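Non-ribosomal peptide synthetase (Methanobrevibacter ruminantium, PDB 6VTJ) probably carries a peptide intermediate on a phosphopantetheinylated carrier domain and releases it by NAD(P)H-dependent reduction of the thioester in a fused Rossmann-type reductase domain. Local coordinates at residues E105-L110 with L304-T308; I140-Y144 with M174-E180; I211-S217 with N250-I256; A375-T379 with I461-L465. The contacts are given in a common frame with arbitrary orientation. Numbering follows the deposited sequence.

In the fold
From the N terminus, the chain first passes through the carrier domain and reaches helix 104-111, one half of contact 1. Its partner, the end of helix 291-308, arrives 194 residues later, and the long loop so closed encloses contacts 2 and 3. Contact 2 joins helices 137-149 and 166-177, which come before and after strand 154-158; contact 3 then pairs strands 213-216 and 252-258 in the central sheet. The two follow in series and touch where Ile142 meets Ile215 and Ser217. Contact 4 opens only after contact 1 has closed, bringing helix 456-464 back to the end of helix 366-376, where Ser377 packs against Lys252, Val254 and Ile215 of contact 3.

Contact 1: E105-L110 with L304-T308; sequences EINELL and LQAAT
Two helical pieces cross almost perpendicularly: the segment axes of 105-110 and 304-308 make a signed angle of 85° and approach to 9.3 Å, with CA of Ile106 and CA of Leu304 6.0 Å apart. Both backbones are alpha-helical, held by bonds such as Leu109 N to Glu105 O (3.0 Å) and Thr308 N to Leu304 O (2.9 Å), and no hydrogen bond spans the gap. Glu105 stands at the exposed margin, where its aliphatic CB lies 4.0 Å from Thr308 CG2 and its carboxylate can remain in solvent. Ile106, with chi1 m and chi2 t, extends CD1 to within 3.7 Å of Leu304 CB, so that this apolar chain fills the space beside Leu304. This apolar crossing joins helix 104-111 to the C-terminal end of helix 291-308, which flanks the Rossmann-type sheet: Leu304 also touches Ile315, and Ala307 touches Val313, both on strand 313-322. Leu109 (m, t) points at the other helix, CD1 3.6 Å from Ala307 CB, where the small alanine leaves room for it, and 4.0 Å from Thr308 CG2. Thr308 takes chi1 p, which turns OG1 back onto Gln305 O (2.5 Å) and leaves its methyl for the interface. Leu110, again m and t, brings CD2 to 4.1 Å from Leu304 CD1, and Leu282 from a loop touches both of these leucines as well as Ile106.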
loop_
_atom_site.group_PDB
_atom_site.type_symbol
_atom_site.label_atom_id
_atom_site.label_comp_id
_atom_site.label_asym_id
_atom_site.label_seq_id
_atom_site.Cartn_x
_atom_site.Cartn_y
_atom_site.Cartn_z
ATOM N N GLU A 105 1.211 26.590 6.414
ATOM C CA GLU A 105 2.565 26.616 5.860
ATOM C C GLU A 105 2.793 25.485 4.856
ATOM O O GLU A 105 3.430 25.682 3.803
ATOM C CB GLU A 105 3.582 26.528 6.994
ATOM C CG GLU A 105 3.747 27.814 7.780
ATOM C CD GLU A 105 5.010 27.812 8.620
ATOM O OE1 GLU A 105 4.922 27.520 9.837
ATOM O OE2 GLU A 105 6.093 28.096 8.059
ATOM N N ILE A 106 2.308 24.289 5.179
ATOM C CA ILE A 106 2.373 23.180 4.235
ATOM C C ILE A 106 1.676 23.550 2.929
ATOM O O ILE A 106 2.215 23.327 1.844
ATOM C CB ILE A 106 1.770 21.913 4.868
ATOM C CG1 ILE A 106 2.774 21.280 5.819
ATOM C CG2 ILE A 106 1.328 20.942 3.802
ATOM C CD1 ILE A 106 2.269 20.046 6.497
ATOM N N ASN A 107 0.466 24.123 3.018
ATOM C CA ASN A 107 -0.301 24.463 1.820
ATOM C C ASN A 107 0.419 25.512 0.979
ATOM O O ASN A 107 0.394 25.464 -0.265
ATOM C CB ASN A 107 -1.698 24.949 2.218
ATOM C CG ASN A 107 -2.623 23.806 2.590
ATOM O OD1 ASN A 107 -2.389 22.673 2.171
ATOM N ND2 ASN A 107 -3.683 24.088 3.366
ATOM N N GLU A 108 1.081 26.463 1.644
ATOM C CA GLU A 108 1.887 27.444 0.927
ATOM C C GLU A 108 3.019 26.767 0.162
ATOM O O GLU A 108 3.308 27.131 -0.987
ATOM C CB GLU A 108 2.438 28.485 1.904
ATOM C CG GLU A 108 1.624 29.773 1.956
ATOM N N LEU A 109 3.684 25.792 0.784
ATOM C CA LEU A 109 4.731 25.069 0.067
ATOM C C LEU A 109 4.143 24.296 -1.106
ATOM O O LEU A 109 4.699 24.299 -2.211
ATOM C CB LEU A 109 5.459 24.105 1.004
ATOM C CG LEU A 109 6.611 24.564 1.887
ATOM C CD1 LEU A 109 7.403 23.345 2.334
ATOM C CD2 LEU A 109 7.507 25.574 1.180
ATOM N N LEU A 110 3.013 23.627 -0.875
ATOM C CA LEU A 110 2.352 22.867 -1.927
ATOM C C LEU A 110 2.058 23.748 -3.135
ATOM O O LEU A 110 2.165 23.293 -4.283
ATOM C CB LEU A 110 1.070 22.223 -1.380
ATOM C CG LEU A 110 1.319 21.069 -0.405
ATOM C CD1 LEU A 110 0.030 20.456 0.168
ATOM C CD2 LEU A 110 2.194 19.997 -1.066
ATOM N N LEU A 304 6.309 17.056 5.040
ATOM C CA LEU A 304 6.107 18.441 4.608
ATOM C C LEU A 304 6.361 19.445 5.744
ATOM O O LEU A 304 6.844 20.558 5.490
ATOM C CB LEU A 304 4.698 18.600 4.034
ATOM C CG LEU A 304 4.466 17.906 2.680
ATOM C CD1 LEU A 304 2.984 17.814 2.294
ATOM C CD2 LEU A 304 5.243 18.628 1.587
ATOM N N GLN A 305 6.041 19.085 6.994
ATOM C CA GLN A 305 6.425 19.915 8.132
ATOM C C GLN A 305 7.934 20.165 8.161
ATOM O O GLN A 305 8.393 21.321 8.245
ATOM C CB GLN A 305 5.966 19.233 9.417
ATOM C CG GLN A 305 6.185 20.045 10.682
ATOM C CD GLN A 305 5.665 19.309 11.898
ATOM O OE1 GLN A 305 4.479 18.980 11.976
ATOM N NE2 GLN A 305 6.555 19.013 12.840
ATOM N N ALA A 306 8.725 19.082 8.115
ATOM C CA ALA A 306 10.181 19.239 8.071
ATOM C C ALA A 306 10.605 20.119 6.901
ATOM O O ALA A 306 11.585 20.871 7.002
ATOM C CB ALA A 306 10.874 17.884 7.965
ATOM N N ALA A 307 9.888 20.018 5.774
ATOM C CA ALA A 307 10.177 20.905 4.649
ATOM C C ALA A 307 9.918 22.361 5.006
ATOM O O ALA A 307 10.669 23.246 4.587
ATOM C CB ALA A 307 9.350 20.513 3.428
ATOM N N THR A 308 8.847 22.637 5.762
ATOM C CA THR A 308 8.590 24.016 6.183
ATOM C C THR A 308 9.689 24.516 7.092
ATOM O O THR A 308 9.831 25.725 7.264
ATOM C CB THR A 308 7.257 24.193 6.920
ATOM O OG1 THR A 308 7.338 23.616 8.233
ATOM C CG2 THR A 308 6.111 23.577 6.156
#

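Contact 2: I140-Y144 with M174-E180; sequences IHILY and MNDYFDE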
loop_
_atom_site.group_PDB
_atom_site.type_symbol
_atom_site.label_atom_id
_atom_site.label_comp_id
_atom_site.label_asym_id
_atom_site.label_seq_id
_atom_site.Cartn_x
_atom_site.Cartn_y
_atom_site.Cartn_z
ATOM N N ILE A 140 13.548 -3.621 -3.328
ATOM C CA ILE A 140 14.514 -4.415 -4.083
ATOM C C ILE A 140 14.642 -3.894 -5.502
ATOM O O ILE A 140 15.731 -3.907 -6.093
ATOM C CB ILE A 140 14.116 -5.911 -4.054
ATOM C CG1 ILE A 140 15.275 -6.781 -4.502
ATOM C CG2 ILE A 140 12.889 -6.215 -4.920
ATOM C CD1 ILE A 140 16.478 -6.640 -3.639
ATOM N N HIS A 141 13.549 -3.404 -6.067
ATOM C CA HIS A 141 13.617 -2.918 -7.433
ATOM C C HIS A 141 14.175 -1.514 -7.515
ATOM O O HIS A 141 14.806 -1.168 -8.518
ATOM C CB HIS A 141 12.237 -3.015 -8.058
ATOM C CG HIS A 141 11.871 -4.416 -8.422
ATOM N ND1 HIS A 141 11.099 -5.217 -7.611
ATOM C CD2 HIS A 141 12.227 -5.180 -9.484
ATOM C CE1 HIS A 141 10.958 -6.405 -8.178
ATOM N NE2 HIS A 141 11.647 -6.412 -9.308
ATOM N N ILE A 142 13.972 -0.699 -6.472
ATOM C CA ILE A 142 14.727 0.551 -6.372
ATOM C C ILE A 142 16.226 0.257 -6.324
ATOM O O ILE A 142 17.023 0.931 -6.977
ATOM C CB ILE A 142 14.283 1.377 -5.152
ATOM C CG1 ILE A 142 12.830 1.864 -5.316
ATOM C CG2 ILE A 142 15.271 2.538 -4.913
ATOM C CD1 ILE A 142 12.257 2.616 -4.109
ATOM N N LEU A 143 16.632 -0.761 -5.558
ATOM C CA LEU A 143 18.052 -1.099 -5.491
ATOM C C LEU A 143 18.553 -1.584 -6.850
ATOM O O LEU A 143 19.638 -1.193 -7.311
ATOM C CB LEU A 143 18.281 -2.158 -4.414
ATOM C CG LEU A 143 19.594 -2.944 -4.448
ATOM C CD1 LEU A 143 20.749 -1.988 -4.232
ATOM C CD2 LEU A 143 19.599 -4.028 -3.384
ATOM N N TYR A 144 17.781 -2.451 -7.493
ATOM C CA TYR A 144 18.099 -2.892 -8.847
ATOM C C TYR A 144 18.324 -1.713 -9.789
ATOM O O TYR A 144 19.379 -1.602 -10.423
ATOM C CB TYR A 144 16.976 -3.776 -9.365
ATOM C CG TYR A 144 17.243 -4.365 -10.725
ATOM C CD1 TYR A 144 18.135 -5.418 -10.877
ATOM C CD2 TYR A 144 16.600 -3.875 -11.854
ATOM C CE1 TYR A 144 18.388 -5.965 -12.106
ATOM C CE2 TYR A 144 16.842 -4.420 -13.092
ATOM C CZ TYR A 144 17.737 -5.471 -13.214
ATOM O OH TYR A 144 18.000 -6.026 -14.447
ATOM N N MET A 174 18.275 -10.475 -3.247
ATOM C CA MET A 174 18.745 -10.048 -4.561
ATOM C C MET A 174 18.726 -11.205 -5.547
ATOM O O MET A 174 18.253 -11.063 -6.683
ATOM C CB MET A 174 20.154 -9.464 -4.456
ATOM C CG MET A 174 20.216 -8.043 -3.925
ATOM S SD MET A 174 21.922 -7.604 -3.543
ATOM C CE MET A 174 22.522 -7.440 -5.233
ATOM N N ASN A 175 19.240 -12.367 -5.125
ATOM C CA ASN A 175 19.226 -13.528 -6.014
ATOM C C ASN A 175 17.813 -14.065 -6.223
ATOM O O ASN A 175 17.511 -14.617 -7.286
ATOM C CB ASN A 175 20.133 -14.621 -5.457
ATOM C CG ASN A 175 21.600 -14.293 -5.627
ATOM O OD1 ASN A 175 22.009 -13.677 -6.619
ATOM N ND2 ASN A 175 22.404 -14.706 -4.659
ATOM N N ASP A 176 16.945 -13.923 -5.222
ATOM C CA ASP A 176 15.537 -14.277 -5.385
ATOM C C ASP A 176 14.889 -13.528 -6.543
ATOM O O ASP A 176 14.098 -14.107 -7.301
ATOM C CB ASP A 176 14.784 -13.973 -4.092
ATOM C CG ASP A 176 14.323 -15.206 -3.397
ATOM O OD1 ASP A 176 14.430 -16.280 -4.023
ATOM O OD2 ASP A 176 13.865 -15.107 -2.231
ATOM N N TYR A 177 15.182 -12.231 -6.677
ATOM C CA TYR A 177 14.457 -11.387 -7.626
ATOM C C TYR A 177 15.167 -11.171 -8.958
ATOM O O TYR A 177 14.513 -10.791 -9.934
ATOM C CB TYR A 177 14.183 -10.011 -7.002
ATOM C CG TYR A 177 12.965 -9.967 -6.099
ATOM C CD1 TYR A 177 11.685 -9.923 -6.635
ATOM C CD2 TYR A 177 13.097 -9.956 -4.709
ATOM C CE1 TYR A 177 10.560 -9.879 -5.814
ATOM C CE2 TYR A 177 11.984 -9.906 -3.883
ATOM C CZ TYR A 177 10.715 -9.866 -4.447
ATOM O OH TYR A 177 9.593 -9.816 -3.647
ATOM N N PHE A 178 16.480 -11.350 -9.031
ATOM C CA PHE A 178 17.222 -10.920 -10.206
ATOM C C PHE A 178 17.777 -12.107 -10.975
ATOM O O PHE A 178 18.233 -13.096 -10.385
ATOM C CB PHE A 178 18.396 -10.005 -9.860
ATOM C CG PHE A 178 18.037 -8.802 -9.055
ATOM C CD1 PHE A 178 16.722 -8.359 -8.961
ATOM C CD2 PHE A 178 19.041 -8.089 -8.401
ATOM C CE1 PHE A 178 16.401 -7.247 -8.223
ATOM C CE2 PHE A 178 18.731 -6.961 -7.655
ATOM C CZ PHE A 178 17.394 -6.549 -7.562
ATOM N N ASP A 179 17.761 -11.960 -12.301
ATOM C CA ASP A 179 18.553 -12.809 -13.183
ATOM C C ASP A 179 20.039 -12.523 -13.022
ATOM O O ASP A 179 20.835 -13.447 -12.812
ATOM C CB ASP A 179 18.128 -12.589 -14.634
ATOM C CG ASP A 179 16.719 -13.069 -14.913
ATOM O OD1 ASP A 179 16.320 -14.123 -14.357
ATOM O OD2 ASP A 179 16.016 -12.382 -15.691
ATOM N N GLU A 180 20.430 -11.248 -13.128
ATOM C CA GLU A 180 21.805 -10.853 -12.850
ATOM C C GLU A 180 22.179 -11.191 -11.419
ATOM O O GLU A 180 21.370 -11.054 -10.492
ATOM C CB GLU A 180 22.014 -9.344 -13.034
ATOM C CG GLU A 180 21.710 -8.783 -14.377
ATOM C CD GLU A 180 20.402 -8.064 -14.358
ATOM O OE1 GLU A 180 19.471 -8.606 -13.734
ATOM O OE2 GLU A 180 20.299 -6.973 -14.943
#
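Phe178 offers one face to the ring edge of Tyr144, an edge-to-face pair with centroids 4.6 Å apart and planes at 54°, while its tip slides in beside the helix: Phe178 CZ lies 3.3 Å from Tyr144 CB and 3.7 Å from Ile140 CG1. Phe178 is the first residue to leave helical geometry after helix 166-177, so a flat, apolar side chain fills the space where the chain turns away. The turn also carries Glu180 round to Tyr144, whose OH donates a short hydrogen bond of 2.5 Å to Glu180 OE2; tyrosine fits here because it is apolar along its ring and polar at its end. Ile140 sits over the face of Tyr177 in a CH-pi contact, CG2 3.9 Å from the ring centroid, and its CD1 meets Met174 CG at 4.0 Å. His141 turns its edge toward that same ring in an offset edge-to-face pair, centroids 5.5 Å apart, with its nitrogens engaged by Phe137 O and Arg324. Leu143 CD2, 4.1 Å from Met174 CG, continues the apolar layer toward Ile154 and Cys156 of strand 154-158. Neighbouring helices packed together beside the parallel sheet, one before and one after strand 154-158, are typical of the Rossmann-type fold of reductase domains.

Contact 3: I211-S217 with N250-I256; sequences IDTVINS and NIKYVQI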
loop_
_atom_site.group_PDB
_atom_site.type_symbol
_atom_site.label_atom_id
_atom_site.label_comp_id
_atom_site.label_asym_id
_atom_site.label_seq_id
_atom_site.Cartn_x
_atom_site.Cartn_y
_atom_site.Cartn_z
ATOM N N ILE A 211 26.023 10.264 2.862
ATOM C CA ILE A 211 24.657 10.010 2.428
ATOM C C ILE A 211 24.045 11.312 1.931
ATOM O O ILE A 211 24.008 12.315 2.657
ATOM C CB ILE A 211 23.820 9.386 3.559
ATOM C CG1 ILE A 211 24.288 7.943 3.774
ATOM C CG2 ILE A 211 22.317 9.450 3.213
ATOM C CD1 ILE A 211 23.887 7.334 5.087
ATOM N N ASP A 212 23.559 11.291 0.692
ATOM C CA ASP A 212 22.943 12.452 0.067
ATOM C C ASP A 212 21.427 12.384 -0.009
ATOM O O ASP A 212 20.770 13.426 0.065
ATOM C CB ASP A 212 23.505 12.631 -1.345
ATOM C CG ASP A 212 25.006 12.697 -1.340
ATOM O OD1 ASP A 212 25.531 13.537 -0.582
ATOM O OD2 ASP A 212 25.664 11.910 -2.059
ATOM N N THR A 213 20.854 11.192 -0.159
ATOM C CA THR A 213 19.411 11.048 -0.306
ATOM C C THR A 213 18.930 9.848 0.490
ATOM O O THR A 213 19.469 8.755 0.321
ATOM C CB THR A 213 19.009 10.847 -1.763
ATOM O OG1 THR A 213 19.592 11.860 -2.600
ATOM C CG2 THR A 213 17.487 10.867 -1.881
ATOM N N VAL A 214 17.910 10.039 1.327
ATOM C CA VAL A 214 17.191 8.924 1.935
ATOM C C VAL A 214 15.981 8.615 1.064
ATOM O O VAL A 214 15.243 9.520 0.689
ATOM C CB VAL A 214 16.762 9.251 3.370
ATOM C CG1 VAL A 214 16.005 8.067 3.949
ATOM C CG2 VAL A 214 17.973 9.590 4.235
ATOM N N ILE A 215 15.814 7.358 0.687
ATOM C CA ILE A 215 14.595 6.878 0.043
ATOM C C ILE A 215 13.924 5.902 1.000
ATOM O O ILE A 215 14.451 4.811 1.277
ATOM C CB ILE A 215 14.874 6.243 -1.323
ATOM C CG1 ILE A 215 15.672 7.233 -2.193
ATOM C CG2 ILE A 215 13.563 5.876 -1.986
ATOM C CD1 ILE A 215 15.770 6.860 -3.664
ATOM N N ASN A 216 12.763 6.311 1.526
ATOM C CA ASN A 216 12.046 5.560 2.552
ATOM C C ASN A 216 10.899 4.807 1.898
ATOM O O ASN A 216 9.798 5.342 1.704
ATOM C CB ASN A 216 11.535 6.463 3.664
ATOM C CG ASN A 216 11.062 5.649 4.850
ATOM O OD1 ASN A 216 11.858 4.948 5.475
ATOM N ND2 ASN A 216 9.768 5.672 5.119
ATOM N N SER A 217 11.182 3.563 1.515
ATOM C CA SER A 217 10.163 2.671 0.997
ATOM C C SER A 217 9.763 1.610 2.006
ATOM O O SER A 217 8.840 0.846 1.732
ATOM C CB SER A 217 10.629 2.007 -0.307
ATOM O OG SER A 217 11.509 0.933 -0.025
ATOM N N ASN A 250 22.322 18.806 4.215
ATOM C CA ASN A 250 22.350 18.492 2.791
ATOM C C ASN A 250 21.844 17.081 2.487
ATOM O O ASN A 250 22.311 16.446 1.531
ATOM C CB ASN A 250 23.763 18.659 2.246
ATOM C CG ASN A 250 24.782 17.906 3.070
ATOM O OD1 ASN A 250 24.557 17.628 4.260
ATOM N ND2 ASN A 250 25.911 17.565 2.449
ATOM N N ILE A 251 20.892 16.574 3.267
ATOM C CA ILE A 251 20.312 15.255 3.025
ATOM C C ILE A 251 18.864 15.452 2.591
ATOM O O ILE A 251 18.027 15.911 3.380
ATOM C CB ILE A 251 20.407 14.345 4.255
ATOM C CG1 ILE A 251 21.863 14.201 4.706
ATOM C CG2 ILE A 251 19.870 12.961 3.935
ATOM C CD1 ILE A 251 22.048 13.351 5.970
ATOM N N LYS A 252 18.586 15.134 1.328
ATOM C CA LYS A 252 17.226 14.989 0.824
ATOM C C LYS A 252 16.526 13.805 1.491
ATOM O O LYS A 252 17.138 12.759 1.715
ATOM C CB LYS A 252 17.268 14.711 -0.676
ATOM C CG LYS A 252 17.104 15.851 -1.615
ATOM C CD LYS A 252 16.820 15.297 -3.018
ATOM C CE LYS A 252 17.859 14.284 -3.429
ATOM N NZ LYS A 252 19.230 14.875 -3.501
ATOM N N TYR A 253 15.224 13.942 1.748
ATOM C CA TYR A 253 14.407 12.845 2.259
ATOM C C TYR A 253 13.260 12.590 1.282
ATOM O O TYR A 253 12.374 13.432 1.118
ATOM C CB TYR A 253 13.871 13.158 3.653
ATOM C CG TYR A 253 13.192 11.967 4.302
ATOM C CD1 TYR A 253 11.851 11.690 4.068
ATOM C CD2 TYR A 253 13.896 11.113 5.152
ATOM C CE1 TYR A 253 11.237 10.590 4.658
ATOM C CE2 TYR A 253 13.284 10.026 5.744
ATOM C CZ TYR A 253 11.962 9.767 5.489
ATOM O OH TYR A 253 11.345 8.684 6.092
ATOM N N VAL A 254 13.263 11.427 0.650
ATOM C CA VAL A 254 12.240 11.023 -0.298
ATOM C C VAL A 254 11.376 9.960 0.364
ATOM O O VAL A 254 11.840 8.850 0.633
ATOM C CB VAL A 254 12.859 10.497 -1.589
ATOM C CG1 VAL A 254 11.757 10.066 -2.536
ATOM C CG2 VAL A 254 13.747 11.582 -2.207
ATOM N N GLN A 255 10.117 10.295 0.597
ATOM C CA GLN A 255 9.146 9.394 1.188
ATOM C C GLN A 255 8.342 8.743 0.068
ATOM O O GLN A 255 7.822 9.444 -0.803
ATOM C CB GLN A 255 8.228 10.172 2.143
ATOM C CG GLN A 255 6.902 9.460 2.511
ATOM C CD GLN A 255 7.103 8.270 3.435
ATOM O OE1 GLN A 255 8.224 7.773 3.599
ATOM N NE2 GLN A 255 6.015 7.818 4.063
ATOM N N ILE A 256 8.257 7.415 0.067
ATOM C CA ILE A 256 7.328 6.738 -0.826
ATOM C C ILE A 256 5.985 6.690 -0.127
ATOM O O ILE A 256 5.885 6.208 1.002
ATOM C CB ILE A 256 7.806 5.327 -1.191
ATOM C CG1 ILE A 256 9.264 5.361 -1.677
ATOM C CG2 ILE A 256 6.825 4.689 -2.177
ATOM C CD1 ILE A 256 9.538 6.379 -2.839
HETATM O O HOH W 1 20.510 16.310 -1.707
HETATM O O HOH W 2 12.791 6.646 7.496
#
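Five backbone hydrogen bonds zip the two strands together in parallel register: Lys252 N to Asp212 O (3.0 Å), Val214 N to Lys252 O (2.9 Å), Val254 N to Val214 O (2.7 Å), Asn216 N to Val254 O (2.8 Å) and Ile256 N to Asn216 O (3.1 Å). Thr213 and Ile215 instead use their backbone polar groups on strand 129-132 and the preceding Asn128, so strand 213-216 is paired along both edges. These strands are consecutive in a beta-alpha-beta unit of the Rossmann-type sheet, linked through helix 229-246, against which Tyr253 and Gln255 pack. Polar side chains this deep need partners. Asn216 ND2 donates to Gln255 OE1 (3.0 Å), while Asn216 OD1 is served by Thr132 and, weakly, by a water 2.8 Å away that also lies 2.9 Å from Tyr253 OH. Lys252 NZ donates to Glu125 O and to another water at 2.6 Å, and Thr213 OG1 is hydrogen-bonded to Leu126 O. Apolar contacts line both faces: Val214 CG1 lies 3.8 Å from Tyr253 CE2 on one, and on the other Ile215 CG2 is 4.1 Å from Ile256 CD1.

Contact 4: A375-T379 with I461-L465; sequences ALSKT and ILHSL
Leu465, Leu376 and Leu462 carry most of this largely apolar meeting, with no hydrogen bond across it. Build 461-464 as the last turn of a helix, with Leu465 just beyond it (phi/psi -86/3), and start 375-379 helical at Ala375 and Leu376 before a type I turn from Leu376 to Thr379. Set CA of Ala375 7.0 Å from CA of Leu465, and CA of Leu376 7.2 Å from CA of Leu462. All three leucines take chi1 m and chi2 t. Leu465 then reaches across, its CD1 3.8 Å from Ala375 O and 3.8 Å from Thr379 CG2; a small Ala375 leaves space for it. The C-terminal ends of two helices meet beside the central sheet: Leu376 and Ile461 both touch Phe386 of strand 385-388, tying the later helix 456-464 to helix 366-376. Leu376 CG lies 3.9 Å from Leu462 CD2, and Leu376 CD2 is 4.0 Å from Ile461 CG2. With chi1 p, Thr379 OG1 donates a hydrogen bond to Leu376 O (2.8 Å), leaving Thr379 CG2 4.1 Å from Ile461 CG2.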
loop_
_atom_site.group_PDB
_atom_site.type_symbol
_atom_site.label_atom_id
_atom_site.label_comp_id
_atom_site.label_asym_id
_atom_site.label_seq_id
_atom_site.Cartn_x
_atom_site.Cartn_y
_atom_site.Cartn_z
ATOM N N ALA A 375 13.972 8.881 -11.012
ATOM C CA ALA A 375 13.950 10.107 -11.820
ATOM C C ALA A 375 13.378 11.277 -11.037
ATOM O O ALA A 375 13.922 12.385 -11.071
ATOM C CB ALA A 375 13.147 9.895 -13.110
ATOM N N LEU A 376 12.255 11.063 -10.348
ATOM C CA LEU A 376 11.613 12.152 -9.631
ATOM C C LEU A 376 12.446 12.628 -8.452
ATOM O O LEU A 376 12.302 13.782 -8.043
ATOM C CB LEU A 376 10.213 11.728 -9.178
ATOM C CG LEU A 376 9.289 11.434 -10.371
ATOM C CD1 LEU A 376 7.999 10.725 -9.950
ATOM C CD2 LEU A 376 8.978 12.710 -11.163
ATOM N N SER A 377 13.340 11.781 -7.917
ATOM C CA SER A 377 14.178 12.223 -6.807
ATOM C C SER A 377 15.145 13.336 -7.219
ATOM O O SER A 377 15.636 14.058 -6.347
ATOM C CB SER A 377 14.939 11.025 -6.229
ATOM O OG SER A 377 14.020 10.024 -5.759
ATOM N N LYS A 378 15.401 13.513 -8.522
ATOM C CA LYS A 378 16.327 14.532 -9.020
ATOM C C LYS A 378 15.648 15.850 -9.419
ATOM O O LYS A 378 16.342 16.771 -9.876
ATOM C CB LYS A 378 17.113 13.996 -10.225
ATOM C CG LYS A 378 17.850 12.646 -10.049
ATOM C CD LYS A 378 18.566 12.313 -11.377
ATOM C CE LYS A 378 19.270 10.963 -11.397
ATOM N NZ LYS A 378 18.294 9.860 -11.569
ATOM N N THR A 379 14.324 15.973 -9.260
ATOM C CA THR A 379 13.607 17.194 -9.628
ATOM C C THR A 379 14.006 18.365 -8.709
ATOM O O THR A 379 14.573 18.152 -7.636
ATOM C CB THR A 379 12.097 16.948 -9.573
ATOM O OG1 THR A 379 11.715 16.487 -8.273
ATOM C CG2 THR A 379 11.663 15.905 -10.650
ATOM N N ILE A 461 5.982 15.803 -16.052
ATOM C CA ILE A 461 7.324 15.964 -15.526
ATOM C C ILE A 461 8.148 14.742 -15.889
ATOM O O ILE A 461 9.255 14.855 -16.433
ATOM C CB ILE A 461 7.267 16.217 -14.008
ATOM C CG1 ILE A 461 6.687 17.611 -13.737
ATOM C CG2 ILE A 461 8.641 16.079 -13.380
ATOM C CD1 ILE A 461 6.601 17.996 -12.235
ATOM N N LEU A 462 7.566 13.555 -15.703
ATOM C CA LEU A 462 8.288 12.337 -16.030
ATOM C C LEU A 462 8.639 12.332 -17.507
ATOM O O LEU A 462 9.756 11.967 -17.888
ATOM C CB LEU A 462 7.448 11.111 -15.685
ATOM C CG LEU A 462 7.365 10.660 -14.237
ATOM C CD1 LEU A 462 6.187 9.718 -14.107
ATOM C CD2 LEU A 462 8.647 9.962 -13.881
ATOM N N HIS A 463 7.716 12.796 -18.347
ATOM C CA HIS A 463 8.014 12.776 -19.766
ATOM C C HIS A 463 9.167 13.722 -20.077
ATOM O O HIS A 463 10.093 13.368 -20.822
ATOM C CB HIS A 463 6.791 13.141 -20.582
ATOM C CG HIS A 463 7.088 13.241 -22.039
ATOM N ND1 HIS A 463 7.086 12.143 -22.873
ATOM C CD2 HIS A 463 7.454 14.299 -22.804
ATOM C CE1 HIS A 463 7.408 12.527 -24.097
ATOM N NE2 HIS A 463 7.642 13.828 -24.081
ATOM N N SER A 464 9.161 14.900 -19.454
ATOM C CA SER A 464 10.273 15.819 -19.651
ATOM C C SER A 464 11.582 15.172 -19.229
ATOM O O SER A 464 12.623 15.424 -19.841
ATOM C CB SER A 464 9.995 17.119 -18.898
ATOM O OG SER A 464 11.186 17.831 -18.650
ATOM N N LEU A 465 11.534 14.264 -18.256
ATOM C CA LEU A 465 12.713 13.574 -17.753
ATOM C C LEU A 465 13.073 12.337 -18.564
ATOM O O LEU A 465 14.030 11.641 -18.213
ATOM C CB LEU A 465 12.500 13.188 -16.281
ATOM C CG LEU A 465 12.435 14.387 -15.339
ATOM C CD1 LEU A 465 12.012 13.967 -13.895
ATOM C CD2 LEU A 465 13.777 15.162 -15.334
#